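Peptide chain release factor subunit 1 (Aeropyrum pernix, PDB 3AGK) probably directs the termination of translation at the stop codons UAA, UAG and UGA, as a class 1 release factor of the archaeal and eukaryotic RF1 family. Local coordinates at residues N141-I145 against G156-G160; K264-M268 against Y279-N284; L219-A225 against I247-V253. One frame throughout, in Å; residues are numbered along the deposited sequence.

Contact 1 (N141-I145 against G156-G160)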
# COMPACT_ATOMS: atom_id res chain seq x y z
N ASN A 141 4.90 -6.25 6.10
CA ASN A 141 4.13 -6.20 7.34
C ASN A 141 2.62 -6.18 7.16
O ASN A 141 1.89 -5.66 7.99
CB ASN A 141 4.57 -5.01 8.19
CG ASN A 141 4.24 -3.68 7.55
OD1 ASN A 141 4.53 -2.63 8.12
ND2 ASN A 141 3.61 -3.71 6.38
N ALA A 142 2.14 -6.75 6.06
CA ALA A 142 0.71 -6.72 5.76
C ALA A 142 -0.09 -7.76 6.55
O ALA A 142 0.35 -8.91 6.74
CB ALA A 142 0.48 -6.89 4.27
N ILE A 143 -1.25 -7.33 7.02
CA ILE A 143 -2.23 -8.21 7.65
C ILE A 143 -3.53 -8.25 6.84
O ILE A 143 -4.10 -7.20 6.51
CB ILE A 143 -2.55 -7.71 9.07
CG1 ILE A 143 -1.26 -7.63 9.90
CG2 ILE A 143 -3.63 -8.58 9.73
CD1 ILE A 143 -0.58 -8.98 10.09
N GLY A 144 -3.98 -9.46 6.51
CA GLY A 144 -5.26 -9.66 5.86
C GLY A 144 -6.32 -9.80 6.94
O GLY A 144 -6.06 -10.28 8.03
N ILE A 145 -7.53 -9.33 6.66
CA ILE A 145 -8.63 -9.45 7.60
C ILE A 145 -9.87 -9.97 6.86
O ILE A 145 -10.22 -9.46 5.79
CB ILE A 145 -8.96 -8.10 8.25
CG1 ILE A 145 -7.68 -7.45 8.78
CG2 ILE A 145 -10.02 -8.27 9.38
CD1 ILE A 145 -7.70 -5.97 8.64
N GLY A 156 -10.43 -7.34 4.01
CA GLY A 156 -9.68 -6.10 4.12
C GLY A 156 -8.18 -6.33 4.17
O GLY A 156 -7.71 -7.46 4.23
N LEU A 157 -7.43 -5.23 4.15
CA LEU A 157 -5.99 -5.31 4.14
C LEU A 157 -5.38 -4.18 4.97
O LEU A 157 -5.74 -3.01 4.80
CB LEU A 157 -5.48 -5.22 2.70
CG LEU A 157 -3.97 -5.43 2.57
CD1 LEU A 157 -3.58 -6.83 3.03
CD2 LEU A 157 -3.54 -5.19 1.14
N LEU A 158 -4.49 -4.54 5.89
CA LEU A 158 -3.78 -3.53 6.70
C LEU A 158 -2.30 -3.53 6.39
O LEU A 158 -1.65 -4.59 6.43
CB LEU A 158 -3.98 -3.80 8.19
CG LEU A 158 -3.25 -2.84 9.14
CD1 LEU A 158 -3.95 -1.49 9.13
CD2 LEU A 158 -3.15 -3.44 10.55
N LYS A 159 -1.76 -2.34 6.11
CA LYS A 159 -0.33 -2.10 5.96
C LYS A 159 0.06 -0.84 6.71
O LYS A 159 -0.36 0.26 6.36
CB LYS A 159 0.05 -1.89 4.50
CG LYS A 159 -0.32 -3.02 3.57
CD LYS A 159 0.14 -2.68 2.16
CE LYS A 159 -0.37 -3.69 1.13
NZ LYS A 159 0.01 -3.31 -0.26
N GLY A 160 0.87 -0.98 7.75
CA GLY A 160 1.20 0.15 8.60
C GLY A 160 -0.10 0.72 9.14
O GLY A 160 -0.91 -0.01 9.71

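Contact 2 (K264-M268 against Y279-N284)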
# COMPACT_ATOMS: atom_id res chain seq x y z
N LYS A 264 -11.84 -1.98 11.18
CA LYS A 264 -11.20 -1.19 12.23
C LYS A 264 -11.35 -1.90 13.57
O LYS A 264 -10.37 -2.07 14.29
CB LYS A 264 -11.81 0.22 12.32
CG LYS A 264 -11.22 1.10 13.45
CD LYS A 264 -11.82 2.50 13.38
CE LYS A 264 -11.12 3.47 14.28
NZ LYS A 264 -11.54 4.87 13.96
N GLU A 265 -12.58 -2.31 13.88
CA GLU A 265 -12.85 -2.98 15.15
C GLU A 265 -12.00 -4.25 15.33
O GLU A 265 -11.45 -4.49 16.41
CB GLU A 265 -14.34 -3.32 15.32
CG GLU A 265 -14.59 -4.10 16.61
CD GLU A 265 -16.06 -4.20 17.02
OE1 GLU A 265 -16.95 -4.21 16.13
OE2 GLU A 265 -16.31 -4.28 18.25
N ALA A 266 -11.86 -5.04 14.27
CA ALA A 266 -11.07 -6.26 14.35
C ALA A 266 -9.59 -5.96 14.60
O ALA A 266 -8.91 -6.65 15.37
CB ALA A 266 -11.22 -7.06 13.09
N VAL A 267 -9.08 -4.94 13.91
CA VAL A 267 -7.70 -4.54 14.09
C VAL A 267 -7.45 -3.99 15.51
O VAL A 267 -6.46 -4.34 16.15
CB VAL A 267 -7.27 -3.53 12.98
CG1 VAL A 267 -5.88 -2.98 13.25
CG2 VAL A 267 -7.33 -4.22 11.60
N MET A 268 -8.34 -3.14 16.00
CA MET A 268 -8.18 -2.64 17.35
C MET A 268 -8.22 -3.77 18.37
O MET A 268 -7.58 -3.69 19.40
CB MET A 268 -9.22 -1.57 17.69
CG MET A 268 -9.17 -0.34 16.78
SD MET A 268 -7.55 0.48 16.74
CE MET A 268 -7.33 1.02 18.45
N TYR A 279 -1.12 0.89 13.52
CA TYR A 279 -2.49 1.34 13.29
C TYR A 279 -3.19 1.65 14.61
O TYR A 279 -3.85 2.69 14.74
CB TYR A 279 -3.28 0.28 12.49
CG TYR A 279 -4.69 0.73 12.17
CD1 TYR A 279 -5.74 0.44 13.03
CD2 TYR A 279 -4.96 1.51 11.06
CE1 TYR A 279 -7.02 0.86 12.77
CE2 TYR A 279 -6.24 1.95 10.80
CZ TYR A 279 -7.27 1.62 11.66
OH TYR A 279 -8.56 2.06 11.42
N ARG A 280 -3.08 0.76 15.59
CA ARG A 280 -3.66 1.02 16.89
C ARG A 280 -3.07 2.32 17.50
O ARG A 280 -3.78 3.10 18.12
CB ARG A 280 -3.44 -0.15 17.85
CG ARG A 280 -4.35 -1.37 17.66
CD ARG A 280 -4.31 -2.25 18.93
NE ARG A 280 -3.91 -3.62 18.65
CZ ARG A 280 -2.68 -3.98 18.29
NH1 ARG A 280 -1.75 -3.06 18.16
NH2 ARG A 280 -2.40 -5.25 18.05
N ASP A 281 -1.78 2.54 17.30
CA ASP A 281 -1.15 3.76 17.82
C ASP A 281 -1.79 5.01 17.23
O ASP A 281 -2.10 5.96 17.95
CB ASP A 281 0.35 3.76 17.56
CG ASP A 281 1.09 2.74 18.43
OD1 ASP A 281 0.51 2.27 19.45
OD2 ASP A 281 2.24 2.42 18.09
N ALA A 282 -2.01 4.99 15.91
CA ALA A 282 -2.60 6.13 15.24
C ALA A 282 -4.02 6.37 15.75
O ALA A 282 -4.39 7.49 16.08
CB ALA A 282 -2.59 5.94 13.72
N VAL A 283 -4.81 5.30 15.83
CA VAL A 283 -6.17 5.39 16.34
C VAL A 283 -6.21 5.84 17.80
O VAL A 283 -6.95 6.75 18.17
CB VAL A 283 -6.94 4.04 16.19
CG1 VAL A 283 -8.22 4.07 16.99
CG2 VAL A 283 -7.24 3.73 14.72
N ASN A 284 -5.41 5.20 18.65
CA ASN A 284 -5.38 5.61 20.05
C ASN A 284 -4.97 7.07 20.23
O ASN A 284 -5.50 7.77 21.09
CB ASN A 284 -4.49 4.69 20.87
CG ASN A 284 -5.06 3.31 21.00
OD1 ASN A 284 -6.27 3.12 20.89
ND2 ASN A 284 -4.19 2.34 21.21

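Contact 3 (L219-A225 against I247-V253)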
# COMPACT_ATOMS: atom_id res chain seq x y z
N LEU A 219 2.48 -10.64 3.03
CA LEU A 219 1.45 -10.94 4.02
C LEU A 219 2.05 -11.72 5.17
O LEU A 219 2.59 -12.80 4.97
CB LEU A 219 0.30 -11.74 3.41
CG LEU A 219 -1.06 -11.66 4.12
CD1 LEU A 219 -1.58 -10.22 4.08
CD2 LEU A 219 -2.10 -12.62 3.47
N LYS A 220 1.92 -11.18 6.38
CA LYS A 220 2.45 -11.85 7.57
C LYS A 220 1.39 -12.56 8.41
O LYS A 220 1.70 -13.43 9.22
CB LYS A 220 3.24 -10.86 8.43
CG LYS A 220 4.52 -10.36 7.77
CD LYS A 220 5.64 -11.40 7.83
CE LYS A 220 6.70 -11.00 8.87
NZ LYS A 220 7.84 -11.97 8.98
N GLY A 221 0.13 -12.20 8.22
CA GLY A 221 -0.92 -12.80 9.01
C GLY A 221 -2.31 -12.52 8.50
O GLY A 221 -2.50 -11.67 7.63
N VAL A 222 -3.29 -13.24 9.06
CA VAL A 222 -4.69 -13.02 8.71
C VAL A 222 -5.52 -13.03 9.97
O VAL A 222 -5.39 -13.92 10.80
CB VAL A 222 -5.23 -14.11 7.75
CG1 VAL A 222 -6.73 -13.89 7.44
CG2 VAL A 222 -4.38 -14.13 6.47
N ILE A 223 -6.33 -12.00 10.14
CA ILE A 223 -7.26 -11.98 11.25
C ILE A 223 -8.61 -12.43 10.72
O ILE A 223 -9.10 -11.92 9.70
CB ILE A 223 -7.39 -10.56 11.83
CG1 ILE A 223 -6.08 -10.12 12.47
CG2 ILE A 223 -8.53 -10.50 12.84
CD1 ILE A 223 -6.01 -8.62 12.75
N VAL A 224 -9.21 -13.39 11.40
CA VAL A 224 -10.60 -13.72 11.08
C VAL A 224 -11.47 -13.20 12.23
O VAL A 224 -11.21 -13.50 13.39
CB VAL A 224 -10.84 -15.24 10.82
CG1 VAL A 224 -12.34 -15.53 10.56
CG2 VAL A 224 -10.00 -15.72 9.66
N ALA A 225 -12.48 -12.40 11.89
CA ALA A 225 -13.37 -11.78 12.88
C ALA A 225 -14.82 -11.93 12.45
O ALA A 225 -15.10 -12.37 11.35
CB ALA A 225 -13.04 -10.31 13.05
N ILE A 247 -1.01 -18.89 8.54
CA ILE A 247 -0.63 -17.62 9.17
C ILE A 247 -1.84 -16.92 9.77
O ILE A 247 -1.88 -15.69 9.89
CB ILE A 247 0.07 -16.68 8.18
CG1 ILE A 247 -0.82 -16.43 6.97
CG2 ILE A 247 1.42 -17.26 7.73
CD1 ILE A 247 -0.29 -15.37 6.04
N LEU A 248 -2.85 -17.72 10.11
CA LEU A 248 -4.02 -17.22 10.79
C LEU A 248 -3.59 -16.77 12.18
O LEU A 248 -2.83 -17.48 12.85
CB LEU A 248 -5.06 -18.34 10.90
CG LEU A 248 -6.43 -18.01 10.34
CD1 LEU A 248 -7.09 -16.92 11.19
CD2 LEU A 248 -6.32 -17.57 8.89
N ALA A 249 -4.05 -15.60 12.62
CA ALA A 249 -3.79 -15.19 13.99
C ALA A 249 -4.48 -16.20 14.88
O ALA A 249 -5.58 -16.68 14.57
CB ALA A 249 -4.27 -13.73 14.27
N PRO A 250 -3.86 -16.54 16.01
CA PRO A 250 -4.34 -17.66 16.83
C PRO A 250 -5.78 -17.47 17.29
O PRO A 250 -6.54 -18.43 17.31
CB PRO A 250 -3.39 -17.65 18.03
CG PRO A 250 -2.92 -16.21 18.12
CD PRO A 250 -2.83 -15.74 16.70
N GLU A 251 -6.15 -16.24 17.62
CA GLU A 251 -7.42 -15.96 18.28
C GLU A 251 -8.41 -15.33 17.31
O GLU A 251 -8.06 -14.40 16.58
CB GLU A 251 -7.18 -15.02 19.47
CG GLU A 251 -8.20 -15.11 20.59
CD GLU A 251 -7.73 -15.98 21.75
OE1 GLU A 251 -7.01 -16.98 21.50
OE2 GLU A 251 -8.09 -15.67 22.91
N LEU A 252 -9.63 -15.83 17.32
CA LEU A 252 -10.70 -15.27 16.50
C LEU A 252 -11.21 -14.03 17.21
O LEU A 252 -11.31 -14.02 18.43
CB LEU A 252 -11.83 -16.28 16.35
CG LEU A 252 -11.47 -17.59 15.66
CD1 LEU A 252 -12.70 -18.44 15.46
CD2 LEU A 252 -10.80 -17.33 14.32
N VAL A 253 -11.59 -13.01 16.45
CA VAL A 253 -11.97 -11.73 17.05
C VAL A 253 -13.45 -11.43 16.91
O VAL A 253 -13.98 -11.44 15.81
CB VAL A 253 -11.18 -10.57 16.41
CG1 VAL A 253 -11.66 -9.23 16.96
CG2 VAL A 253 -9.68 -10.76 16.62
O HOH W 1 -7.89 -14.54 13.74

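Contact 1 (N141-I145 against G156-G160)
Ile143, Ile145 and Leu158 form an apolar patch on one face of this antiparallel strand pair. CB of Ile143 lies 4.3 Å from CB of Leu158, and CD1 of Ile145 is also 4.3 Å from CB of Leu158. Gly156, paired with Ile145, adds no side chain to this face. The other face carries Leu157, opposite Gly144. Leu157 CD1 comes within 3.5 Å of Ile143 O and 4.2 Å of Ala142 CB.

The backbones pair in a regular antiparallel ladder. The pair Ile143 and Leu158 is hydrogen-bonded in both directions: Ile143 N to Leu158 O is 2.8 Å, and Leu158 N to Ile143 O is 2.8 Å. Ile145 and Gly156 repeat the pattern, with Ile145 N to Gly156 O at 3.1 Å and Gly156 N to Ile145 O at 2.8 Å. Gly144 and Leu157 are the non-hydrogen-bonded pair between them. Beyond the last bridge, Ala142 CA makes a CA-H...O contact of 3.2 Å with Leu158 O. At the polar edge Asn141 OD1 stands 4.0 Å from Gly160 N. Gly160 has positive phi, which favours glycine.

The two segments belong to the hairpin of strands 142-149 and 152-159 in the central domain. Strand 162-170 continues the sheet beside Leu157, and strand 219-226 adds on beside Ala142 and Gly144. Helix 259-269 covers the Ile145 face, with Leu263, Ala266 and Val267 on Ile145 and Val267 on Leu158.

Contact 2 (K264-M268 against Y279-N284)
The two helical segments run at 108° to each other, and their axes come within 10.4 Å at the closest point. At this axis spacing the contact is made largely by side chains. The nearest CA atoms, those of Met268 and Arg280, are 5.8 Å apart. Met268 is a knob in a hole formed by Tyr279, Arg280, Val283 and Asn284. Met268 CE lies 3.5 Å from Val283 CG1 and 3.4 Å from Asn284 OD1. Met268 SD makes an oblique Met-aromatic contact, 5.1 Å from the centroid of the Tyr279 ring. Val267 CG1 packs 3.4 Å from Tyr279 CD1. Lys264 lends its aliphatic chain, with Lys264 CG 3.5 Å from Tyr279 OH at the ring edge. The contact joins helix 259-269 of the central domain to helix 277-294, which leads into the C-terminal domain. It is mainly apolar, without a hydrogen bond or salt bridge between the segments. It buries Arg280 NE without a partner, while Arg280 NH2 is satisfied by Ala270 O and Val273 O.

Contact 3 (L219-A225 against I247-V253)
Three backbone hydrogen bonds link segment 219-225 of strand 219-226 to the irregular segment 247-253. Val222 uses both of its polar backbone atoms: Val222 N donates to Ile247 O at 2.9 Å, and Val222 O accepts from Ala249 N at 2.8 Å. Further on, Val224 O accepts from Val253 N at 3.1 Å. Between these points the segment 247-253 bulges away at Pro250 and Glu251, and the register shifts by two residues. Water 1 fills the gap. It accepts from Val224 N at 2.9 Å. It can donate to Glu251 O at 2.8 Å and Ala249 O at 3.3 Å, though it has more acceptors in reach than protons. This is the margin of the mixed sheet of the central domain, where Ala225 and Val253 form a parallel bridge to the edge strand 253-254. On its other side, strand 219-226 bonds to strand 142-149, with Ile223 linked to Gly144 and Ile146. Apolar side chains pack around the bonds. Val224 CG2 lies 3.5 Å from Leu248 CD1, and Ile223 CG2 lies 4.0 Å from Val253 CG2.

How the contacts relate
Along the chain contact 1 comes first. Segment 219-225 of contact 3 follows, then its partner 247-253, and contact 2 comes last. Contacts 1 and 3 share the mixed sheet of the central domain, with centres about 10 Å apart. Strands 142-149 and 219-226 are neighbours there, and Ala142 O to Lys220 N is 2.8 Å, a probable hydrogen bond. Contact 2 lies about 12 Å from contact 1 and about 15 Å from contact 3, centre to centre. Its helix 259-269 packs on the sheet, where Ala266 touches Ala225. Tyr279 also meets Leu158. The sheet is thus joined by direct packing to helix 277-294 and so to the C-terminal domain.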